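Long-range contacts in cysteine hydrolase (Pseudomonas syringae pv. phaseolicola 1448A, PDB 3IRV), which probably acts as a hydrolase of the isochorismatase-like cysteine hydrolase family, whose parallel-sheet alpha/beta fold it shares: residues Leu13-Ile18 with Ile214-Ser219; Gln64-Tyr69 with Asp131-Ala136; Val139-Val144 with Glu164-Ala169. All blocks are in the same frame, centred on the assembly; numbering follows the deposited sequence.

Contact 1: residues Leu13-Ile18 with Ile214-Ser219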
ATOM      1  N   LEU A  13      -5.343 -17.897  -9.145  1.00 14.84           N
ATOM      2  CA  LEU A  13      -5.248 -17.475  -7.761  1.00 15.28           C
ATOM      3  C   LEU A  13      -4.052 -18.159  -7.116  1.00 19.92           C
ATOM      4  O   LEU A  13      -3.724 -19.312  -7.441  1.00 18.09           O
ATOM      5  CB  LEU A  13      -6.531 -17.858  -7.023  1.00 12.43           C
ATOM      6  CG  LEU A  13      -7.727 -17.027  -7.494  1.00 16.95           C
ATOM      7  CD1 LEU A  13      -9.022 -17.529  -6.865  1.00 17.66           C
ATOM      8  CD2 LEU A  13      -7.514 -15.561  -7.153  1.00 17.61           C
ATOM      9  N   VAL A  14      -3.394 -17.454  -6.201  1.00 15.68           N
ATOM     10  CA  VAL A  14      -2.217 -18.005  -5.520  1.00 15.88           C
ATOM     11  C   VAL A  14      -2.625 -18.671  -4.212  1.00 15.64           C
ATOM     12  O   VAL A  14      -3.480 -18.163  -3.498  1.00 19.46           O
ATOM     13  CB  VAL A  14      -1.141 -16.897  -5.268  1.00 20.64           C
ATOM     14  CG1 VAL A  14      -0.055 -17.414  -4.350  1.00 26.32           C
ATOM     15  CG2 VAL A  14      -0.518 -16.438  -6.585  1.00 20.08           C
ATOM     16  N   ARG A  15      -2.042 -19.830  -3.915  1.00 17.95           N
ATOM     17  CA  ARG A  15      -2.254 -20.495  -2.635  1.00 19.21           C
ATOM     18  C   ARG A  15      -0.876 -20.829  -2.074  1.00 19.38           C
ATOM     19  O   ARG A  15      -0.036 -21.395  -2.781  1.00 22.35           O
ATOM     20  CB  ARG A  15      -3.036 -21.807  -2.826  1.00 21.84           C
ATOM     21  CG  ARG A  15      -4.391 -21.697  -3.531  1.00 28.98           C
ATOM     22  CD  ARG A  15      -5.482 -21.284  -2.564  1.00 21.29           C
ATOM     23  NE  ARG A  15      -6.654 -20.768  -3.255  1.00 16.64           N
ATOM     24  CZ  ARG A  15      -7.406 -19.769  -2.814  1.00 20.34           C
ATOM     25  NH1 ARG A  15      -7.124 -19.166  -1.660  1.00 15.26           N
ATOM     26  NH2 ARG A  15      -8.441 -19.361  -3.542  1.00 15.51           N
ATOM     27  N   TRP A  16      -0.650 -20.515  -0.805  1.00 16.22           N
ATOM     28  CA  TRP A  16       0.640 -20.824  -0.206  1.00 19.79           C
ATOM     29  C   TRP A  16       0.537 -22.034   0.698  1.00 15.81           C
ATOM     30  O   TRP A  16      -0.279 -22.039   1.624  1.00 20.33           O
ATOM     31  CB  TRP A  16       1.161 -19.652   0.619  1.00 18.67           C
ATOM     32  CG  TRP A  16       1.277 -18.335  -0.089  1.00 17.82           C
ATOM     33  CD1 TRP A  16       0.639 -17.193   0.233  1.00 15.73           C
ATOM     34  CD2 TRP A  16       2.107 -18.030  -1.221  1.00 19.44           C
ATOM     35  NE1 TRP A  16       1.017 -16.172  -0.597  1.00 14.42           N
ATOM     36  CE2 TRP A  16       1.916 -16.660  -1.510  1.00 16.72           C
ATOM     37  CE3 TRP A  16       2.994 -18.782  -2.013  1.00 19.61           C
ATOM     38  CZ2 TRP A  16       2.575 -16.011  -2.559  1.00 18.06           C
ATOM     39  CZ3 TRP A  16       3.658 -18.141  -3.055  1.00 19.03           C
ATOM     40  CH2 TRP A  16       3.453 -16.766  -3.312  1.00 16.96           C
ATOM     41  N   PRO A  17       1.420 -23.023   0.480  1.00 21.87           N
ATOM     42  CA  PRO A  17       1.401 -24.193   1.359  1.00 27.53           C
ATOM     43  C   PRO A  17       1.958 -23.828   2.731  1.00 27.38           C
ATOM     44  O   PRO A  17       2.990 -23.169   2.821  1.00 31.32           O
ATOM     45  CB  PRO A  17       2.271 -25.212   0.622  1.00 27.92           C
ATOM     46  CG  PRO A  17       3.135 -24.425  -0.311  1.00 34.88           C
ATOM     47  CD  PRO A  17       2.462 -23.086  -0.562  1.00 23.75           C
ATOM     48  N   ILE A  18       1.256 -24.214   3.791  1.00 25.33           N
ATOM     49  CA  ILE A  18       1.617 -23.827   5.147  1.00 25.34           C
ATOM     50  C   ILE A  18       2.592 -24.820   5.802  1.00 29.22           C
ATOM     51  O   ILE A  18       2.288 -26.005   5.973  1.00 27.77           O
ATOM     52  CB  ILE A  18       0.341 -23.629   6.023  1.00 29.90           C
ATOM     53  CG1 ILE A  18      -0.481 -22.427   5.523  1.00 35.75           C
ATOM     54  CG2 ILE A  18       0.684 -23.474   7.486  1.00 23.05           C
ATOM     55  CD1 ILE A  18      -0.222 -21.142   6.264  1.00 45.25           C
ATOM     56  N   ILE A 214      -7.061 -22.345   9.133  1.00 16.67           N
ATOM     57  CA  ILE A 214      -7.010 -23.186  10.336  1.00 17.54           C
ATOM     58  C   ILE A 214      -6.891 -24.664   9.945  1.00 20.28           C
ATOM     59  O   ILE A 214      -6.057 -25.390  10.490  1.00 18.39           O
ATOM     60  CB  ILE A 214      -8.242 -22.936  11.238  1.00 20.55           C
ATOM     61  CG1 ILE A 214      -8.126 -21.551  11.908  1.00 14.42           C
ATOM     62  CG2 ILE A 214      -8.419 -24.062  12.284  1.00 19.23           C
ATOM     63  CD1 ILE A 214      -9.366 -21.120  12.685  1.00 15.67           C
ATOM     64  N   ARG A 215      -7.685 -25.093   8.968  1.00 17.71           N
ATOM     65  CA  ARG A 215      -7.631 -26.481   8.485  1.00 19.95           C
ATOM     66  C   ARG A 215      -6.271 -26.834   7.920  1.00 21.62           C
ATOM     67  O   ARG A 215      -5.731 -27.923   8.163  1.00 21.86           O
ATOM     68  CB  ARG A 215      -8.698 -26.699   7.424  1.00 22.80           C
ATOM     69  CG  ARG A 215     -10.072 -26.712   8.030  1.00 34.43           C
ATOM     70  CD  ARG A 215     -11.096 -27.304   7.109  1.00 41.77           C
ATOM     71  NE  ARG A 215     -12.182 -26.366   6.847  1.00 32.83           N
ATOM     72  CZ  ARG A 215     -12.306 -25.693   5.705  1.00 48.88           C
ATOM     73  NH1 ARG A 215     -11.420 -25.878   4.705  1.00 22.09           N
ATOM     74  NH2 ARG A 215     -13.319 -24.840   5.565  1.00 47.53           N
ATOM     75  N   ARG A 216      -5.711 -25.879   7.184  1.00 17.61           N
ATOM     76  CA  ARG A 216      -4.418 -26.031   6.550  0.50 22.51           C
ATOM     77  C   ARG A 216      -3.305 -26.110   7.594  1.00 22.56           C
ATOM     78  O   ARG A 216      -2.351 -26.883   7.442  1.00 27.34           O
ATOM     79  CB  ARG A 216      -4.188 -24.864   5.593  0.50 22.11           C
ATOM     80  CG  ARG A 216      -3.432 -25.239   4.360  0.50 25.27           C
ATOM     81  CD  ARG A 216      -3.045 -23.996   3.595  0.50 21.68           C
ATOM     82  NE  ARG A 216      -4.136 -23.492   2.770  0.50 21.06           N
ATOM     83  CZ  ARG A 216      -4.130 -22.314   2.157  0.50 18.76           C
ATOM     84  NH1 ARG A 216      -5.176 -21.950   1.428  0.50 18.15           N
ATOM     85  NH2 ARG A 216      -3.086 -21.496   2.279  0.50 16.65           N
ATOM     86  N   ILE A 217      -3.445 -25.325   8.669  1.00 19.66           N
ATOM     87  CA  ILE A 217      -2.501 -25.350   9.788  1.00 22.05           C
ATOM     88  C   ILE A 217      -2.586 -26.702  10.528  1.00 27.72           C
ATOM     89  O   ILE A 217      -1.559 -27.338  10.819  1.00 29.06           O
ATOM     90  CB  ILE A 217      -2.776 -24.185  10.787  1.00 21.59           C
ATOM     91  CG1 ILE A 217      -2.275 -22.848  10.212  1.00 22.27           C
ATOM     92  CG2 ILE A 217      -2.131 -24.443  12.148  1.00 25.53           C
ATOM     93  CD1 ILE A 217      -2.736 -21.616  11.015  1.00 20.81           C
ATOM     94  N   GLU A 218      -3.815 -27.145  10.808  1.00 24.96           N
ATOM     95  CA  GLU A 218      -4.044 -28.421  11.514  1.00 27.71           C
ATOM     96  C   GLU A 218      -3.534 -29.641  10.737  1.00 25.90           C
ATOM     97  O   GLU A 218      -3.018 -30.591  11.329  1.00 30.87           O
ATOM     98  CB  GLU A 218      -5.528 -28.579  11.848  1.00 29.58           C
ATOM     99  CG  GLU A 218      -6.010 -27.616  12.916  1.00 27.98           C
ATOM    100  CD  GLU A 218      -7.532 -27.547  13.022  1.00 24.83           C
ATOM    101  OE1 GLU A 218      -8.237 -28.006  12.096  1.00 33.21           O
ATOM    102  OE2 GLU A 218      -8.021 -27.017  14.032  1.00 28.81           O
ATOM    103  N   SER A 219      -3.671 -29.601   9.418  1.00 24.41           N
ATOM    104  CA  SER A 219      -3.276 -30.720   8.556  1.00 29.60           C
ATOM    105  C   SER A 219      -1.765 -30.807   8.387  1.00 35.34           C
ATOM    106  O   SER A 219      -1.211 -31.893   8.242  1.00 37.87           O
ATOM    107  CB  SER A 219      -3.939 -30.588   7.190  1.00 34.90           C
ATOM    108  OG  SER A 219      -5.348 -30.652   7.329  1.00 46.41           O
TER
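Arg-216 reaches out of helix 210-220 across the loop that precedes the first strand, and the contact is built round this one long side chain. Its chi1 of -145° lies away from a staggered value. Two conformers were modelled, and the one described here sets CD 3.6 Å from CG1 of Ile-18, the two side chains crossing at about a right angle. That CG1 lies at the edge of the guanidinium, close to its plane. The chain runs extended as far as CD and then bends at chi3 (-82°), which brings NH2 of Arg-216 within 2.9 Å of the carbonyl O of Trp-16. The indole of Trp-16 leads away from the helix, its NE1 bonded to the backbone O of Val-167. Ile-18 adds a second, apolar touch, its CG2 lying 4.1 Å from CG1 of Ile-217 as the two side chains cross obliquely. Arg-15 approaches from further up the loop, bent at chi2. Its CD is 4.1 Å from NH1 of Arg-216, and the two guanidinium planes are turned 69° apart. The contact thus pins the N-terminal arm of the chain against its last helix, over the sheet face that carries Ile-143 and Ile-168. Two like charges lie near each other here, NH1 of Arg-15 standing 4.6 Å from NH1 of Arg-216, yet both nitrogens form salt bridges to OE2 of Glu-206, whose OE1 takes the N-H of Trp-16. NE of Arg-216 is further paired with Glu-212. A carboxylate so placed between two guanidinium groups is expected to remain ionised and to offset much of their mutual repulsion.

Contact 2: residues Gln64-Tyr69 with Asp131-Ala136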
ATOM      1  N   GLN A  64       2.063 -24.394  17.340  1.00 21.48           N
ATOM      2  CA  GLN A  64       3.343 -23.701  17.539  1.00 25.87           C
ATOM      3  C   GLN A  64       3.623 -22.712  16.392  1.00 26.02           C
ATOM      4  O   GLN A  64       4.777 -22.502  15.989  1.00 25.76           O
ATOM      5  CB  GLN A  64       4.499 -24.709  17.719  1.00 30.08           C
ATOM      6  CG  GLN A  64       4.736 -25.189  19.151  1.00 44.22           C
ATOM      7  CD  GLN A  64       3.501 -25.773  19.807  1.00 61.17           C
ATOM      8  OE1 GLN A  64       2.885 -26.705  19.284  1.00 70.93           O
ATOM      9  NE2 GLN A  64       3.129 -25.224  20.961  1.00 71.45           N
ATOM     10  N   VAL A  65       2.548 -22.131  15.855  1.00 17.91           N
ATOM     11  CA  VAL A  65       2.658 -21.087  14.845  1.00 16.79           C
ATOM     12  C   VAL A  65       2.725 -19.764  15.638  1.00 17.96           C
ATOM     13  O   VAL A  65       1.822 -19.470  16.430  1.00 16.46           O
ATOM     14  CB  VAL A  65       1.446 -21.078  13.883  1.00 18.38           C
ATOM     15  CG1 VAL A  65       1.434 -19.802  13.022  1.00 16.23           C
ATOM     16  CG2 VAL A  65       1.468 -22.319  12.979  1.00 18.61           C
ATOM     17  N   MET A  66       3.806 -19.005  15.454  1.00 15.32           N
ATOM     18  CA  MET A  66       4.026 -17.772  16.224  1.00 14.49           C
ATOM     19  C   MET A  66       2.916 -16.770  15.994  1.00 13.25           C
ATOM     20  O   MET A  66       2.482 -16.581  14.868  1.00 15.06           O
ATOM     21  CB  MET A  66       5.379 -17.126  15.856  1.00 15.59           C
ATOM     22  CG  MET A  66       5.680 -15.777  16.562  1.00 18.98           C
ATOM     23  SD  MET A  66       7.400 -15.162  16.356  1.00 14.00           S
ATOM     24  CE  MET A  66       7.569 -15.541  14.640  1.00 10.82           C
ATOM     25  N   VAL A  67       2.440 -16.162  17.082  1.00 13.18           N
ATOM     26  CA  VAL A  67       1.431 -15.124  17.022  1.00 10.93           C
ATOM     27  C   VAL A  67       2.069 -13.779  17.362  1.00 14.53           C
ATOM     28  O   VAL A  67       2.687 -13.639  18.427  1.00 14.59           O
ATOM     29  CB  VAL A  67       0.311 -15.390  18.041  1.00 16.61           C
ATOM     30  CG1 VAL A  67      -0.631 -14.212  18.118  1.00 15.12           C
ATOM     31  CG2 VAL A  67      -0.449 -16.660  17.648  1.00 15.40           C
ATOM     32  N   ILE A  68       1.883 -12.803  16.469  1.00 11.07           N
ATOM     33  CA  ILE A  68       2.442 -11.450  16.631  1.00 11.66           C
ATOM     34  C   ILE A  68       1.315 -10.436  16.589  1.00 14.53           C
ATOM     35  O   ILE A  68       0.531 -10.432  15.646  1.00 14.59           O
ATOM     36  CB  ILE A  68       3.417 -11.118  15.488  1.00 13.56           C
ATOM     37  CG1 ILE A  68       4.556 -12.150  15.484  1.00 13.11           C
ATOM     38  CG2 ILE A  68       3.949  -9.671  15.623  1.00 15.59           C
ATOM     39  CD1 ILE A  68       5.459 -12.156  14.225  1.00 16.79           C
ATOM     40  N   TYR A  69       1.235  -9.577  17.600  1.00 12.37           N
ATOM     41  CA  TYR A  69       0.266  -8.479  17.586  1.00 11.78           C
ATOM     42  C   TYR A  69       0.973  -7.197  17.188  1.00 14.79           C
ATOM     43  O   TYR A  69       2.051  -6.922  17.691  1.00 13.41           O
ATOM     44  CB  TYR A  69      -0.307  -8.263  18.981  1.00 12.55           C
ATOM     45  CG  TYR A  69      -1.145  -9.388  19.520  1.00 11.53           C
ATOM     46  CD1 TYR A  69      -2.541  -9.269  19.528  1.00 11.95           C
ATOM     47  CD2 TYR A  69      -0.555 -10.558  20.081  1.00 10.87           C
ATOM     48  CE1 TYR A  69      -3.356 -10.291  20.057  1.00 12.04           C
ATOM     49  CE2 TYR A  69      -1.358 -11.581  20.602  1.00 13.10           C
ATOM     50  CZ  TYR A  69      -2.760 -11.437  20.588  1.00 12.23           C
ATOM     51  OH  TYR A  69      -3.522 -12.480  21.140  1.00 14.79           O
ATOM     52  N   ASP A 131      10.486  -7.438  10.967  1.00 11.87           N
ATOM     53  CA  ASP A 131      11.329  -8.236  10.089  0.50 12.94           C
ATOM     54  C   ASP A 131      12.357  -9.046  10.881  1.00 13.73           C
ATOM     55  O   ASP A 131      12.666 -10.185  10.519  1.00 15.94           O
ATOM     56  CB  ASP A 131      12.012  -7.351   9.051  0.50 11.09           C
ATOM     57  CG  ASP A 131      12.560  -8.145   7.891  0.50 11.24           C
ATOM     58  OD1 ASP A 131      11.784  -8.866   7.225  0.50 14.03           O
ATOM     59  OD2 ASP A 131      13.781  -8.057   7.662  0.50 18.36           O
ATOM     60  N   THR A 132      12.862  -8.464  11.971  1.00 12.21           N
ATOM     61  CA  THR A 132      13.823  -9.193  12.828  1.00 13.96           C
ATOM     62  C   THR A 132      13.131 -10.404  13.469  1.00 15.47           C
ATOM     63  O   THR A 132      13.640 -11.535  13.406  1.00 14.90           O
ATOM     64  CB  THR A 132      14.397  -8.272  13.908  1.00 14.11           C
ATOM     65  OG1 THR A 132      15.152  -7.216  13.294  1.00 14.27           O
ATOM     66  CG2 THR A 132      15.272  -9.056  14.919  1.00 14.93           C
ATOM     67  N   VAL A 133      11.942 -10.185  14.033  1.00 13.29           N
ATOM     68  CA  VAL A 133      11.188 -11.245  14.689  1.00 13.87           C
ATOM     69  C   VAL A 133      10.906 -12.413  13.698  1.00 14.96           C
ATOM     70  O   VAL A 133      11.097 -13.591  14.022  1.00 16.85           O
ATOM     71  CB  VAL A 133       9.910 -10.677  15.329  1.00 15.22           C
ATOM     72  CG1 VAL A 133       8.978 -11.789  15.846  1.00 18.23           C
ATOM     73  CG2 VAL A 133      10.280  -9.676  16.452  1.00 15.19           C
ATOM     74  N   LEU A 134      10.499 -12.067  12.480  1.00 12.02           N
ATOM     75  CA  LEU A 134      10.136 -13.090  11.498  1.00 11.47           C
ATOM     76  C   LEU A 134      11.379 -13.802  10.983  1.00 12.64           C
ATOM     77  O   LEU A 134      11.439 -15.035  10.950  1.00 16.45           O
ATOM     78  CB  LEU A 134       9.391 -12.437  10.327  1.00 11.85           C
ATOM     79  CG  LEU A 134       8.023 -11.838  10.668  1.00 13.60           C
ATOM     80  CD1 LEU A 134       7.461 -11.111   9.443  1.00 17.27           C
ATOM     81  CD2 LEU A 134       7.063 -12.974  11.100  1.00 16.35           C
ATOM     82  N   ARG A 135      12.389 -13.040  10.571  1.00 11.36           N
ATOM     83  CA  ARG A 135      13.562 -13.707   9.975  1.00 11.89           C
ATOM     84  C   ARG A 135      14.379 -14.482  10.998  1.00 14.61           C
ATOM     85  O   ARG A 135      14.932 -15.521  10.665  1.00 15.20           O
ATOM     86  CB  ARG A 135      14.459 -12.726   9.206  1.00 16.60           C
ATOM     87  CG  ARG A 135      13.781 -12.087   7.978  1.00 14.30           C
ATOM     88  CD  ARG A 135      13.349 -13.125   6.922  1.00 17.78           C
ATOM     89  NE  ARG A 135      12.884 -12.469   5.693  1.00 15.66           N
ATOM     90  CZ  ARG A 135      12.318 -13.074   4.657  1.00 18.16           C
ATOM     91  NH1 ARG A 135      12.123 -14.389   4.651  1.00 17.37           N
ATOM     92  NH2 ARG A 135      11.940 -12.337   3.604  1.00 15.44           N
ATOM     93  N   ALA A 136      14.411 -14.006  12.253  1.00 12.36           N
ATOM     94  CA  ALA A 136      15.110 -14.762  13.318  1.00 13.77           C
ATOM     95  C   ALA A 136      14.537 -16.184  13.467  1.00 16.19           C
ATOM     96  O   ALA A 136      15.271 -17.137  13.798  1.00 17.84           O
ATOM     97  CB  ALA A 136      15.028 -14.009  14.639  1.00 14.63           C
TER
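Helix 130-136 packs on one face of the central parallel sheet, against strand 66-72, as a layer of the alpha/beta fold. Strand 66-69 and helix 131-136 run antiparallel (177°), their axes 11.0 Å apart, a gap bridged entirely by aliphatic side chains and one thioether. Met-66 reaches across with CG anti to the backbone N and chi2 again extended, then bends at chi3 (42°), so that SD lies 3.8 Å from CG1 of Val-133. Alternation along the strand explains the layering: Met-66 and Ile-68 face this helix, whereas Val-67 and Tyr-69 touch Leu-57 of helix 50-62. That helix leads directly into the strand, ending in a Schellman motif in which Gln-64, with positive phi, is the C-prime residue. Ile-68 extends CG1 anti to its carbonyl carbon, and CD1 meets two helix residues at once. It comes tip to tip with CG1 of Val-133 at 3.9 Å and passes obliquely across Leu-134, whose CD2 is 3.6 Å away. Val-115 of the adjoining strand touches Met-66, Ile-68 and Val-133.

Contact 3: residues Val139-Val144 with Glu164-Ala169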
ATOM      1  N   VAL A 139      10.835 -17.436   9.426  1.00 12.28           N
ATOM      2  CA  VAL A 139       9.471 -17.406   8.887  1.00 12.00           C
ATOM      3  C   VAL A 139       9.491 -16.763   7.512  1.00 16.58           C
ATOM      4  O   VAL A 139      10.169 -15.750   7.318  1.00 14.81           O
ATOM      5  CB  VAL A 139       8.546 -16.594   9.811  1.00 12.63           C
ATOM      6  CG1 VAL A 139       7.222 -16.248   9.117  1.00 14.31           C
ATOM      7  CG2 VAL A 139       8.327 -17.359  11.120  1.00 16.99           C
ATOM      8  N   ASP A 140       8.767 -17.360   6.563  1.00 13.86           N
ATOM      9  CA  ASP A 140       8.622 -16.736   5.234  1.00 11.86           C
ATOM     10  C   ASP A 140       7.164 -16.618   4.777  1.00 11.88           C
ATOM     11  O   ASP A 140       6.886 -16.191   3.646  1.00 14.90           O
ATOM     12  CB  ASP A 140       9.473 -17.460   4.175  1.00 15.76           C
ATOM     13  CG  ASP A 140       8.915 -18.825   3.788  1.00 15.40           C
ATOM     14  OD1 ASP A 140       7.978 -19.334   4.434  1.00 14.70           O
ATOM     15  OD2 ASP A 140       9.442 -19.413   2.811  1.00 21.32           O
ATOM     16  N   THR A 141       6.249 -17.008   5.662  1.00 12.85           N
ATOM     17  CA  THR A 141       4.834 -16.991   5.342  1.00 13.18           C
ATOM     18  C   THR A 141       4.090 -16.316   6.481  1.00 14.29           C
ATOM     19  O   THR A 141       4.281 -16.673   7.658  1.00 13.13           O
ATOM     20  CB  THR A 141       4.310 -18.421   5.132  1.00 16.63           C
ATOM     21  OG1 THR A 141       5.106 -19.061   4.122  1.00 14.78           O
ATOM     22  CG2 THR A 141       2.823 -18.394   4.719  1.00 14.63           C
ATOM     23  N   ILE A 142       3.275 -15.316   6.145  1.00 12.96           N
ATOM     24  CA  ILE A 142       2.513 -14.581   7.167  1.00 12.36           C
ATOM     25  C   ILE A 142       1.019 -14.558   6.859  1.00 12.64           C
ATOM     26  O   ILE A 142       0.621 -14.361   5.709  1.00 12.03           O
ATOM     27  CB  ILE A 142       3.054 -13.136   7.391  1.00 13.05           C
ATOM     28  CG1 ILE A 142       3.014 -12.296   6.098  1.00 15.00           C
ATOM     29  CG2 ILE A 142       4.493 -13.156   7.969  1.00 14.39           C
ATOM     30  CD1 ILE A 142       3.465 -10.817   6.294  1.00 14.73           C
ATOM     31  N   ILE A 143       0.211 -14.733   7.911  1.00 10.82           N
ATOM     32  CA  ILE A 143      -1.253 -14.716   7.793  1.00 10.95           C
ATOM     33  C   ILE A 143      -1.706 -13.416   8.446  1.00 12.97           C
ATOM     34  O   ILE A 143      -1.419 -13.212   9.634  1.00 13.89           O
ATOM     35  CB  ILE A 143      -1.856 -15.907   8.584  1.00 12.99           C
ATOM     36  CG1 ILE A 143      -1.396 -17.225   7.935  1.00 14.46           C
ATOM     37  CG2 ILE A 143      -3.384 -15.832   8.623  1.00 16.96           C
ATOM     38  CD1 ILE A 143      -1.629 -18.458   8.821  1.00 18.09           C
ATOM     39  N   VAL A 144      -2.415 -12.555   7.703  1.00 13.17           N
ATOM     40  CA  VAL A 144      -2.717 -11.206   8.183  1.00 11.65           C
ATOM     41  C   VAL A 144      -4.206 -11.089   8.487  1.00 12.18           C
ATOM     42  O   VAL A 144      -5.049 -11.469   7.648  1.00 12.48           O
ATOM     43  CB  VAL A 144      -2.295 -10.138   7.147  1.00 13.60           C
ATOM     44  CG1 VAL A 144      -2.767  -8.735   7.568  1.00 13.88           C
ATOM     45  CG2 VAL A 144      -0.760 -10.170   6.953  1.00 12.63           C
ATOM     46  N   GLU A 164       9.509 -10.266  -0.023  1.00 11.56           N
ATOM     47  CA  GLU A 164       9.448 -11.639  -0.544  1.00 12.25           C
ATOM     48  C   GLU A 164       8.684 -12.616   0.387  1.00 10.79           C
ATOM     49  O   GLU A 164       8.753 -13.835   0.218  1.00 13.62           O
ATOM     50  CB  GLU A 164      10.835 -12.184  -0.958  1.00  9.75           C
ATOM     51  CG  GLU A 164      11.452 -11.450  -2.175  1.00 12.59           C
ATOM     52  CD  GLU A 164      10.577 -11.513  -3.435  1.00 13.50           C
ATOM     53  OE1 GLU A 164      10.061 -12.600  -3.754  1.00 13.66           O
ATOM     54  OE2 GLU A 164      10.397 -10.478  -4.119  1.00 14.55           O
ATOM     55  N   TYR A 165       7.944 -12.067   1.363  1.00 11.34           N
ATOM     56  CA  TYR A 165       7.113 -12.937   2.191  1.00 11.41           C
ATOM     57  C   TYR A 165       5.943 -13.442   1.357  1.00 14.64           C
ATOM     58  O   TYR A 165       5.436 -12.735   0.478  1.00 13.38           O
ATOM     59  CB  TYR A 165       6.575 -12.193   3.417  1.00 11.66           C
ATOM     60  CG  TYR A 165       7.629 -11.913   4.470  1.00 12.35           C
ATOM     61  CD1 TYR A 165       7.991 -12.898   5.395  1.00 15.34           C
ATOM     62  CD2 TYR A 165       8.272 -10.684   4.529  1.00 11.55           C
ATOM     63  CE1 TYR A 165       8.977 -12.673   6.370  1.00 11.36           C
ATOM     64  CE2 TYR A 165       9.228 -10.434   5.515  1.00 12.80           C
ATOM     65  CZ  TYR A 165       9.581 -11.435   6.415  1.00 13.27           C
ATOM     66  OH  TYR A 165      10.526 -11.191   7.383  1.00 14.91           O
ATOM     67  N   LYS A 166       5.551 -14.684   1.655  1.00 11.07           N
ATOM     68  CA  LYS A 166       4.346 -15.283   1.129  0.50 12.64           C
ATOM     69  C   LYS A 166       3.201 -14.852   2.047  1.00 12.72           C
ATOM     70  O   LYS A 166       3.128 -15.271   3.225  1.00 13.84           O
ATOM     71  CB  LYS A 166       4.534 -16.807   1.102  0.50 13.52           C
ATOM     72  CG  LYS A 166       5.788 -17.221   0.310  0.50 16.10           C
ATOM     73  CD  LYS A 166       6.095 -18.719   0.409  0.50 14.35           C
ATOM     74  CE  LYS A 166       7.262 -19.066  -0.503  0.50 24.62           C
ATOM     75  NZ  LYS A 166       7.945 -20.334  -0.116  0.50 25.76           N
ATOM     76  N   VAL A 167       2.319 -13.997   1.535  1.00 10.71           N
ATOM     77  CA  VAL A 167       1.302 -13.374   2.393  1.00 10.87           C
ATOM     78  C   VAL A 167      -0.084 -13.977   2.132  1.00 12.34           C
ATOM     79  O   VAL A 167      -0.498 -14.121   0.976  1.00 12.87           O
ATOM     80  CB  VAL A 167       1.242 -11.850   2.170  1.00 10.00           C
ATOM     81  CG1 VAL A 167       0.252 -11.195   3.166  1.00 16.01           C
ATOM     82  CG2 VAL A 167       2.621 -11.230   2.357  1.00 12.53           C
ATOM     83  N   ILE A 168      -0.780 -14.316   3.216  1.00 12.50           N
ATOM     84  CA  ILE A 168      -2.164 -14.802   3.162  1.00 13.03           C
ATOM     85  C   ILE A 168      -3.022 -13.797   3.912  1.00 16.10           C
ATOM     86  O   ILE A 168      -2.777 -13.544   5.104  1.00 15.39           O
ATOM     87  CB  ILE A 168      -2.327 -16.145   3.875  1.00 14.39           C
ATOM     88  CG1 ILE A 168      -1.415 -17.198   3.242  1.00 15.53           C
ATOM     89  CG2 ILE A 168      -3.788 -16.573   3.800  1.00 16.27           C
ATOM     90  CD1 ILE A 168      -1.371 -18.507   4.015  1.00 17.19           C
ATOM     91  N   ALA A 169      -3.985 -13.191   3.211  1.00 11.70           N
ATOM     92  CA  ALA A 169      -4.953 -12.292   3.859  1.00 11.28           C
ATOM     93  C   ALA A 169      -6.253 -13.049   4.088  1.00 13.62           C
ATOM     94  O   ALA A 169      -6.756 -13.742   3.191  1.00 14.17           O
ATOM     95  CB  ALA A 169      -5.234 -11.050   2.984  1.00 12.22           C
TER
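Ile-142 and Val-167 lie side by side on one face of the central sheet, CG1 of Ile-142 being 3.9 Å from CG2 of Val-167. The isoleucine holds CG1 in the crowded position between its backbone N and carbonyl carbon (chi1 59°), which brings its end nearer the neighbouring strand, CG1 and CD1 both beside that CG2. Val-144 crosses obliquely to the same valine, its CG2 4.1 Å from CG1 of Val-167. These residues belong to the parallel strands of a beta-alpha-beta crossover through helix 149-162, in the alpha/beta fold of the isochorismatase family. On the reverse face Ile-143 and Ile-168 point the same way, toward helix 210-220. Between the faces, Ile-168 is gripped twice in parallel fashion: its N donates to O of Ile-142 (2.9 Å, 170° at the hydrogen) and its O accepts from N of Val-144, while N of Ile-142 donates to O of Lys-166. Toward the start of the strands Tyr-165 turns its ring edge to the backbone, CE1 standing 3.4 Å from O of Val-139, while its hydroxyl is bonded to Asp-131. N of Lys-166 then donates to O of Asp-140 at 2.8 Å. The extended lysine chain runs alongside Asp-140 to a weak salt bridge, NZ to OD2 at 3.4 Å. The other carboxylate oxygen, OD1 of Asp-140, accepts from OG1 of Thr-141 at 2.9 Å, met 49° out of the carboxylate plane.

In the fold
From the N terminus, the chain first lays down 13-18, whose partner, helix 210-220, comes only at the C-terminal end of the chain. Contact 1 therefore closes a loop spanning nearly the whole fold, and both other contacts nest inside it. Contact 2 closes when helix 130-136 returns to strand 66-72, and contact 3 follows in series, closed by the crossover from 139-144 to 164-169. No pair crosses. Contacts 2 and 3 are joined through helix 130-136, where the O of Leu-134 meets the N of Val-139. Contact 1 joins contact 3 where Trp-16 and Ile-18 pack on Ile-168, and contact 2 where Ile-217 touches Val-65.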